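Local atomic coordinates of diaminopimelate decarboxylase (Helicobacter pylori, PDB entry 2QGH), a protein that catalyses the pyridoxal-phosphate-dependent decarboxylation of meso-diaminopimelate to L-lysine, the last step of bacterial lysine biosynthesis. Residues P166-G171 / I206-L211; V202-G207 / F240-G245; P280-V285 / V375-S380. All coordinates share one frame; numbering follows the deposited sequence.

Interaction 1 of 3, residues P166-G171 / I206-L211; sequences PYISTG and IGSQLL. With LYS (lysine), chain C; PLP (pyridoxal-5'-phosphate), chain B.
Ile168 and Ser208 meet where two loops run side by side at the C-terminal ends of the strands of the PLP-binding alpha/beta barrel. The loops follow barrel strands 150-155 and 197-203. They run roughly antiparallel and form a single beta bridge, Ser169 with Gly207.

The polar bonds come first. Ser208 N donates to Ile168 O at 2.7 Å. Thr170 N reaches Ile206 O at 3.1 Å, coming from above the carbonyl plane, 58° out of it. Gly171 N adds a weak bond to the same oxygen, and a water between Ser169 OG and Ile206 O supplies another. Ile206 O thus has three donors around it. Thr170 OG1 bonds to His205 O, just before segment 206-211. Ser169 O bonds to Ser351 OG of the second subunit, which places the loop at the dimer interface.

Apolar packing is concentrated on Ile168. Its CG1 sits between the backbone N and the carbonyl carbon (chi1 63°), and the extended chain carries CD1 over the Ser208 peptide. CD1 lies 3.0 Å from Ser208 O, a tight fit, and 3.6 Å from Gln209 CB. Ile168 CB packs on Ser208 CB. The other branch, CG2, lies against CA of the bound lysine at 3.5 Å, so this isoleucine forms part of the product pocket.

Cofactor contacts fall to Ser208. Its hydroxyl also pairs with Arg282, and Ser208 OG donates to PLP O3P at 2.7 Å.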
# COMPACT_ATOMS: atom_id res chain seq x y z
N PRO A 166 8.91 11.32 -9.84
CA PRO A 166 9.43 10.17 -10.59
C PRO A 166 8.51 8.94 -10.61
O PRO A 166 8.41 8.26 -11.64
CB PRO A 166 10.78 9.90 -9.93
CG PRO A 166 10.61 10.45 -8.53
CD PRO A 166 9.87 11.73 -8.79
N TYR A 167 7.84 8.67 -9.50
CA TYR A 167 6.95 7.50 -9.41
C TYR A 167 5.71 7.55 -10.30
O TYR A 167 5.17 6.51 -10.66
CB TYR A 167 6.52 7.27 -7.95
CG TYR A 167 7.56 6.60 -7.08
CD1 TYR A 167 7.27 6.24 -5.77
CD2 TYR A 167 8.85 6.34 -7.57
CE1 TYR A 167 8.23 5.64 -4.95
CE2 TYR A 167 9.82 5.73 -6.76
CZ TYR A 167 9.49 5.39 -5.45
OH TYR A 167 10.44 4.81 -4.63
N ILE A 168 5.27 8.75 -10.63
CA ILE A 168 4.10 8.92 -11.48
C ILE A 168 4.46 9.64 -12.78
O ILE A 168 3.59 10.21 -13.45
CB ILE A 168 2.98 9.70 -10.76
CG1 ILE A 168 3.48 11.11 -10.43
CG2 ILE A 168 2.58 8.97 -9.48
CD1 ILE A 168 2.40 12.02 -9.88
N SER A 169 5.74 9.64 -13.12
CA SER A 169 6.22 10.26 -14.35
C SER A 169 6.43 9.05 -15.26
O SER A 169 7.18 8.14 -14.91
CB SER A 169 7.54 10.98 -14.11
OG SER A 169 7.88 11.79 -15.22
N THR A 170 5.77 9.03 -16.41
CA THR A 170 5.87 7.87 -17.29
C THR A 170 6.22 8.13 -18.75
O THR A 170 6.24 7.20 -19.56
CB THR A 170 4.53 7.08 -17.23
OG1 THR A 170 3.46 7.90 -17.69
CG2 THR A 170 4.22 6.66 -15.80
N GLY A 171 6.51 9.39 -19.10
CA GLY A 171 6.82 9.72 -20.48
C GLY A 171 8.27 9.73 -20.94
O GLY A 171 8.57 10.08 -22.08
N ILE A 206 2.26 10.78 -20.61
CA ILE A 206 3.57 11.13 -20.08
C ILE A 206 3.75 11.27 -18.56
O ILE A 206 4.88 11.42 -18.09
CB ILE A 206 4.11 12.43 -20.74
CG1 ILE A 206 3.17 13.60 -20.48
CG2 ILE A 206 4.28 12.21 -22.24
CD1 ILE A 206 3.73 14.95 -20.89
N GLY A 207 2.66 11.23 -17.80
CA GLY A 207 2.78 11.35 -16.36
C GLY A 207 1.50 11.72 -15.64
O GLY A 207 0.45 11.91 -16.27
N SER A 208 1.57 11.83 -14.32
CA SER A 208 0.42 12.18 -13.50
C SER A 208 0.69 13.40 -12.62
O SER A 208 1.84 13.72 -12.32
CB SER A 208 0.03 10.99 -12.61
OG SER A 208 -1.16 11.25 -11.89
N GLN A 209 -0.38 14.08 -12.21
CA GLN A 209 -0.28 15.27 -11.37
C GLN A 209 0.61 16.30 -12.05
O GLN A 209 1.52 16.86 -11.43
CB GLN A 209 0.26 14.89 -9.99
CG GLN A 209 0.42 16.05 -8.98
CD GLN A 209 -0.84 16.88 -8.81
OE1 GLN A 209 -1.95 16.37 -8.86
NE2 GLN A 209 -0.66 18.18 -8.59
N LEU A 210 0.35 16.56 -13.32
CA LEU A 210 1.12 17.52 -14.10
C LEU A 210 0.59 18.94 -13.94
O LEU A 210 -0.61 19.17 -14.09
CB LEU A 210 1.10 17.13 -15.58
CG LEU A 210 1.50 15.70 -15.93
CD1 LEU A 210 1.59 15.56 -17.44
CD2 LEU A 210 2.84 15.37 -15.29
N LEU A 211 1.48 19.88 -13.64
CA LEU A 211 1.08 21.27 -13.46
C LEU A 211 1.54 22.14 -14.63
O LEU A 211 1.08 23.27 -14.79
CB LEU A 211 1.64 21.83 -12.16
CG LEU A 211 1.10 21.35 -10.80
CD1 LEU A 211 -0.41 21.52 -10.72
CD2 LEU A 211 1.48 19.92 -10.58
N LYS C . -0.95 6.42 -7.67
CA LYS C . -0.36 7.73 -8.09
C LYS C . -0.73 8.82 -7.08
O LYS C . -1.21 8.46 -6.00
CB LYS C . -0.87 8.10 -9.50
CG LYS C . -0.38 7.15 -10.58
CD LYS C . -1.15 7.30 -11.88
CE LYS C . -0.60 6.33 -12.92
NZ LYS C . -1.39 6.25 -14.19
OXT LYS C . -0.53 10.02 -7.39
N1 PLP B . -4.21 6.93 -18.46
C2 PLP B . -3.09 6.11 -18.25
C2A PLP B . -2.62 5.18 -19.30
C3 PLP B . -2.43 6.17 -16.96
O3 PLP B . -1.33 5.37 -16.69
C4 PLP B . -2.89 7.04 -15.97
C4A PLP B . -1.98 7.21 -14.80
C5 PLP B . -4.02 7.84 -16.18
C6 PLP B . -4.68 7.81 -17.47
C5A PLP B . -4.75 8.61 -15.16
O4P PLP B . -4.08 9.83 -14.94
P PLP B . -4.55 10.79 -13.95
O1P PLP B . -5.23 10.28 -12.64
O2P PLP B . -5.58 11.68 -14.78
O3P PLP B . -3.28 11.61 -13.51
O HOH W 1 7.87 11.80 -18.36

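Interaction 2 of 3, residues V202-G207 / F240-G245; sequences VHFHIG and FDVGGG. With PLP (pyridoxal-5'-phosphate), chain B.
Asp241 O accepts a hydrogen bond from Phe204 N at 3.0 Å, and His203 CA of the same segment adds a longer CA-H...O contact to this oxygen. Asp241 N in turn donates to Val202 O at 3.0 Å.

On one face of the sheet, the His203 ring and the Asp241 carboxylate lie side by side with planes 69° apart. His203 CD2 comes within 3.3 Å of Asp241 CG, while His203 NE2 bonds to Glu279. Asp241 OD1 accepts from Gly243 N at 2.9 Å, an Asx turn that shapes the start of the glycine run.

The backbone bonds join parallel strands 197-203 and 239-241, consecutive strands of the eight-stranded alpha/beta barrel, linked through helix 213-232 in a beta-alpha-beta unit. Toward that helix, Phe204 receives Val242 CA over one face, a CH-pi contact 4.0 Å from the ring centroid. Phe204 CE1 also touches Phe240 CE2 at 4.0 Å.

Past the strands, His205 carries the contact into the cofactor site. With CG anti to the backbone N (chi1 -178°), the ring extends toward Gly244. Gly244 N donates to His205 ND1 at 3.1 Å, in the ring plane. One ring face lies against the PLP ring, with PLP C3 over its centre. Beside it, Gly245 N points straight at PLP O2P, at 3.0 Å.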
# COMPACT_ATOMS: atom_id res chain seq x y z
N VAL A 202 -3.72 5.97 -31.80
CA VAL A 202 -2.37 6.24 -31.33
C VAL A 202 -2.62 6.72 -29.92
O VAL A 202 -3.65 7.34 -29.67
CB VAL A 202 -1.65 7.41 -32.05
CG1 VAL A 202 -0.27 6.98 -32.44
CG2 VAL A 202 -2.44 7.89 -33.24
N HIS A 203 -1.70 6.45 -29.01
CA HIS A 203 -1.91 6.87 -27.64
C HIS A 203 -0.61 7.27 -26.93
O HIS A 203 0.48 6.85 -27.31
CB HIS A 203 -2.62 5.73 -26.88
CG HIS A 203 -2.61 5.87 -25.39
ND1 HIS A 203 -1.48 5.65 -24.64
CD2 HIS A 203 -3.59 6.19 -24.52
CE1 HIS A 203 -1.76 5.83 -23.36
NE2 HIS A 203 -3.04 6.15 -23.26
N PHE A 204 -0.74 8.12 -25.91
CA PHE A 204 0.41 8.52 -25.12
C PHE A 204 -0.04 9.04 -23.76
O PHE A 204 -1.13 9.61 -23.61
CB PHE A 204 1.26 9.59 -25.82
CG PHE A 204 0.64 10.97 -25.84
CD1 PHE A 204 -0.00 11.44 -26.99
CD2 PHE A 204 0.72 11.80 -24.73
CE1 PHE A 204 -0.54 12.73 -27.02
CE2 PHE A 204 0.18 13.08 -24.75
CZ PHE A 204 -0.45 13.55 -25.91
N HIS A 205 0.80 8.81 -22.75
CA HIS A 205 0.53 9.27 -21.40
C HIS A 205 1.89 9.51 -20.77
O HIS A 205 2.60 8.57 -20.43
CB HIS A 205 -0.23 8.21 -20.60
CG HIS A 205 -0.57 8.65 -19.21
ND1 HIS A 205 -1.59 9.54 -18.94
CD2 HIS A 205 0.05 8.42 -18.03
CE1 HIS A 205 -1.58 9.83 -17.66
NE2 HIS A 205 -0.60 9.17 -17.08
N ILE A 206 2.26 10.78 -20.61
CA ILE A 206 3.57 11.13 -20.08
C ILE A 206 3.75 11.27 -18.56
O ILE A 206 4.88 11.42 -18.09
CB ILE A 206 4.11 12.43 -20.74
CG1 ILE A 206 3.17 13.60 -20.48
CG2 ILE A 206 4.28 12.21 -22.24
CD1 ILE A 206 3.73 14.95 -20.89
N GLY A 207 2.66 11.23 -17.80
CA GLY A 207 2.78 11.35 -16.36
C GLY A 207 1.50 11.72 -15.64
O GLY A 207 0.45 11.91 -16.27
N PHE A 240 -7.21 9.58 -31.31
CA PHE A 240 -5.97 10.20 -30.87
C PHE A 240 -6.13 10.31 -29.35
O PHE A 240 -6.89 11.15 -28.85
CB PHE A 240 -5.81 11.59 -31.49
CG PHE A 240 -4.43 12.20 -31.29
CD1 PHE A 240 -3.38 11.84 -32.12
CD2 PHE A 240 -4.20 13.12 -30.27
CE1 PHE A 240 -2.11 12.38 -31.94
CE2 PHE A 240 -2.94 13.68 -30.08
CZ PHE A 240 -1.89 13.31 -30.92
N ASP A 241 -5.43 9.46 -28.61
CA ASP A 241 -5.54 9.43 -27.16
C ASP A 241 -4.41 10.14 -26.42
O ASP A 241 -3.27 9.71 -26.48
CB ASP A 241 -5.62 7.98 -26.70
CG ASP A 241 -6.31 7.83 -25.37
OD1 ASP A 241 -6.10 8.69 -24.49
OD2 ASP A 241 -7.06 6.84 -25.21
N VAL A 242 -4.76 11.19 -25.69
CA VAL A 242 -3.77 11.97 -24.94
C VAL A 242 -3.59 11.51 -23.48
O VAL A 242 -2.79 12.09 -22.75
CB VAL A 242 -4.14 13.47 -24.91
CG1 VAL A 242 -4.31 13.99 -26.33
CG2 VAL A 242 -5.41 13.67 -24.12
N GLY A 243 -4.32 10.47 -23.08
CA GLY A 243 -4.22 9.98 -21.72
C GLY A 243 -4.77 10.95 -20.69
O GLY A 243 -5.62 11.79 -21.02
N GLY A 244 -4.32 10.84 -19.45
CA GLY A 244 -4.77 11.74 -18.40
C GLY A 244 -3.58 12.54 -17.93
O GLY A 244 -2.78 12.99 -18.75
N GLY A 245 -3.45 12.75 -16.62
CA GLY A 245 -2.30 13.47 -16.12
C GLY A 245 -2.46 14.87 -15.57
O GLY A 245 -1.54 15.38 -14.94
N1 PLP B . -4.21 6.93 -18.46
C2 PLP B . -3.09 6.11 -18.25
C2A PLP B . -2.62 5.18 -19.30
C3 PLP B . -2.43 6.17 -16.96
O3 PLP B . -1.33 5.37 -16.69
C4 PLP B . -2.89 7.04 -15.97
C4A PLP B . -1.98 7.21 -14.80
C5 PLP B . -4.02 7.84 -16.18
C6 PLP B . -4.68 7.81 -17.47
C5A PLP B . -4.75 8.61 -15.16
O4P PLP B . -4.08 9.83 -14.94
P PLP B . -4.55 10.79 -13.95
O1P PLP B . -5.23 10.28 -12.64
O2P PLP B . -5.58 11.68 -14.78
O3P PLP B . -3.28 11.61 -13.51

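Interaction 3 of 3, residues P280-V285 / V375-S380; sequences PGRSIV and VGAYGS. With LYS (lysine), chain C; PLP (pyridoxal-5'-phosphate), chain B.
Arg282 and Tyr378 cross at about a right angle. The guanidinium turns to the carboxylate of the bound lysine and the phenol OH to the PLP phosphate. The guanidinium and phenol planes are 49° apart. The rim of the tyrosine lies over one face of the guanidinium, with Tyr378 CD2 3.5 Å from Arg282 NH1.

The arginine chain is extended to CD and then bends at chi3 (-59°). This bend swings the guanidinium over to the product. There its edge meets the lysine carboxylate: Arg282 NH2 bonds to LYS OXT at 2.7 Å, and Arg282 NH1 adds a weak bond to the same oxygen. NH2 also bonds to Ser208, and NH1 to Tyr250, which fixes the rotation of the group.

With CG anti to its carbonyl carbon (chi1 -54°), Tyr378 lays one ring face on the lysine, LYS CB over the centre. The ring edge is turned to the phosphate, and Tyr378 OH donates to PLP O1P at 2.7 Å. Arg282 N also bonds to O1P, while Gly281 N donates to PLP O2P at 2.7 Å. Gly281 is the N-cap of helix 282-285, so the helix start meets the phosphate, and its dipole may favour the bound anion. LYS NZ is 1.3 Å from PLP C4A, consistent with a Schiff base between product and cofactor.

Behind these groups, Ala377 CB packs against Arg282 CA and against Val285 CG2, each at 3.7 Å. Gly376 CA approaches Val285 O in a CA-H...O contact at 3.4 Å. The contact joins short helix 282-285, which follows the last barrel strand 275-278, to the loop after strand 369-372 of the mixed sheet, with Tyr63 of strand 59-64 packed on Val285.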
# COMPACT_ATOMS: atom_id res chain seq x y z
N PRO A 280 -8.73 11.16 -18.10
CA PRO A 280 -8.60 11.83 -16.80
C PRO A 280 -8.98 10.93 -15.63
O PRO A 280 -9.96 10.18 -15.69
CB PRO A 280 -9.53 13.02 -16.94
CG PRO A 280 -10.65 12.45 -17.74
CD PRO A 280 -9.91 11.68 -18.83
N GLY A 281 -8.20 11.00 -14.56
CA GLY A 281 -8.48 10.21 -13.38
C GLY A 281 -8.56 11.10 -12.15
O GLY A 281 -9.64 11.37 -11.63
N ARG A 282 -7.40 11.56 -11.70
CA ARG A 282 -7.28 12.42 -10.53
C ARG A 282 -8.19 13.64 -10.60
O ARG A 282 -8.99 13.89 -9.70
CB ARG A 282 -5.82 12.87 -10.38
CG ARG A 282 -5.46 13.40 -9.00
CD ARG A 282 -4.12 14.13 -9.06
NE ARG A 282 -3.03 13.27 -9.52
CZ ARG A 282 -2.45 12.33 -8.79
NH1 ARG A 282 -2.83 12.13 -7.53
NH2 ARG A 282 -1.49 11.59 -9.31
N SER A 283 -8.04 14.42 -11.67
CA SER A 283 -8.84 15.64 -11.86
C SER A 283 -10.35 15.41 -11.90
O SER A 283 -11.13 16.37 -11.90
CB SER A 283 -8.39 16.36 -13.14
OG SER A 283 -8.39 15.50 -14.26
N ILE A 284 -10.78 14.16 -11.93
CA ILE A 284 -12.21 13.87 -11.94
C ILE A 284 -12.73 13.62 -10.53
O ILE A 284 -13.80 14.10 -10.16
CB ILE A 284 -12.55 12.61 -12.78
CG1 ILE A 284 -12.17 12.82 -14.26
CG2 ILE A 284 -14.04 12.27 -12.64
CD1 ILE A 284 -13.04 13.81 -15.00
N VAL A 285 -11.95 12.88 -9.73
CA VAL A 285 -12.39 12.51 -8.39
C VAL A 285 -11.64 13.05 -7.18
O VAL A 285 -12.18 13.06 -6.08
CB VAL A 285 -12.43 10.97 -8.23
CG1 VAL A 285 -13.46 10.37 -9.16
CG2 VAL A 285 -11.06 10.38 -8.53
N VAL A 375 -8.65 13.60 -1.28
CA VAL A 375 -8.21 12.21 -1.19
C VAL A 375 -9.11 11.28 -1.99
O VAL A 375 -9.12 10.07 -1.76
CB VAL A 375 -8.21 11.73 0.28
CG1 VAL A 375 -7.29 12.59 1.10
CG2 VAL A 375 -9.62 11.77 0.83
N GLY A 376 -9.86 11.84 -2.93
CA GLY A 376 -10.76 11.05 -3.75
C GLY A 376 -10.06 10.24 -4.84
O GLY A 376 -10.62 9.31 -5.41
N ALA A 377 -8.81 10.59 -5.12
CA ALA A 377 -8.05 9.88 -6.14
C ALA A 377 -6.86 9.19 -5.52
O ALA A 377 -6.14 9.79 -4.73
CB ALA A 377 -7.59 10.85 -7.21
N TYR A 378 -6.67 7.93 -5.88
CA TYR A 378 -5.56 7.15 -5.36
C TYR A 378 -5.55 7.18 -3.85
O TYR A 378 -4.50 7.13 -3.21
CB TYR A 378 -4.24 7.68 -5.93
CG TYR A 378 -4.27 7.74 -7.44
CD1 TYR A 378 -4.33 6.57 -8.20
CD2 TYR A 378 -4.31 8.97 -8.11
CE1 TYR A 378 -4.44 6.62 -9.60
CE2 TYR A 378 -4.41 9.03 -9.51
CZ TYR A 378 -4.47 7.85 -10.24
OH TYR A 378 -4.59 7.90 -11.61
N GLY A 379 -6.75 7.27 -3.29
CA GLY A 379 -6.90 7.26 -1.84
C GLY A 379 -7.24 5.84 -1.44
O GLY A 379 -6.35 5.02 -1.23
N SER A 380 -8.52 5.52 -1.37
CA SER A 380 -8.92 4.18 -0.99
C SER A 380 -8.55 3.09 -2.01
O SER A 380 -8.58 1.91 -1.69
CB SER A 380 -10.42 4.14 -0.73
OG SER A 380 -11.12 3.94 -1.94
N LYS C . -0.95 6.42 -7.67
CA LYS C . -0.36 7.73 -8.09
C LYS C . -0.73 8.82 -7.08
O LYS C . -1.21 8.46 -6.00
CB LYS C . -0.87 8.10 -9.50
CG LYS C . -0.38 7.15 -10.58
CD LYS C . -1.15 7.30 -11.88
CE LYS C . -0.60 6.33 -12.92
NZ LYS C . -1.39 6.25 -14.19
OXT LYS C . -0.53 10.02 -7.39
N1 PLP B . -4.21 6.93 -18.46
C2 PLP B . -3.09 6.11 -18.25
C2A PLP B . -2.62 5.18 -19.30
C3 PLP B . -2.43 6.17 -16.96
O3 PLP B . -1.33 5.37 -16.69
C4 PLP B . -2.89 7.04 -15.97
C4A PLP B . -1.98 7.21 -14.80
C5 PLP B . -4.02 7.84 -16.18
C6 PLP B . -4.68 7.81 -17.47
C5A PLP B . -4.75 8.61 -15.16
O4P PLP B . -4.08 9.83 -14.94
P PLP B . -4.55 10.79 -13.95
O1P PLP B . -5.23 10.28 -12.64
O2P PLP B . -5.58 11.68 -14.78
O3P PLP B . -3.28 11.61 -13.51

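In the fold
All three contacts are buried, and all touch the same PLP. Interactions 1 and 2 belong to the barrel and share Ile206 and Gly207. Interaction 2 includes strand ends and continues into the glycine run. Interaction 1 joins loops further on and borders the second subunit. Interaction 3, about 17 Å from interaction 2 between centres, joins the barrel to the mixed-sheet domain. The chemistry changes accordingly: interactions 1 and 2 both have backbone bonds, with isoleucine packing in the first and aromatic packing and a histidine side-chain bond in the second. Interaction 3 has no hydrogen bond across its segments and relies on packing and shared ligands. Gln209 packs on Arg282, bringing interactions 1 and 3 together beside the bound lysine.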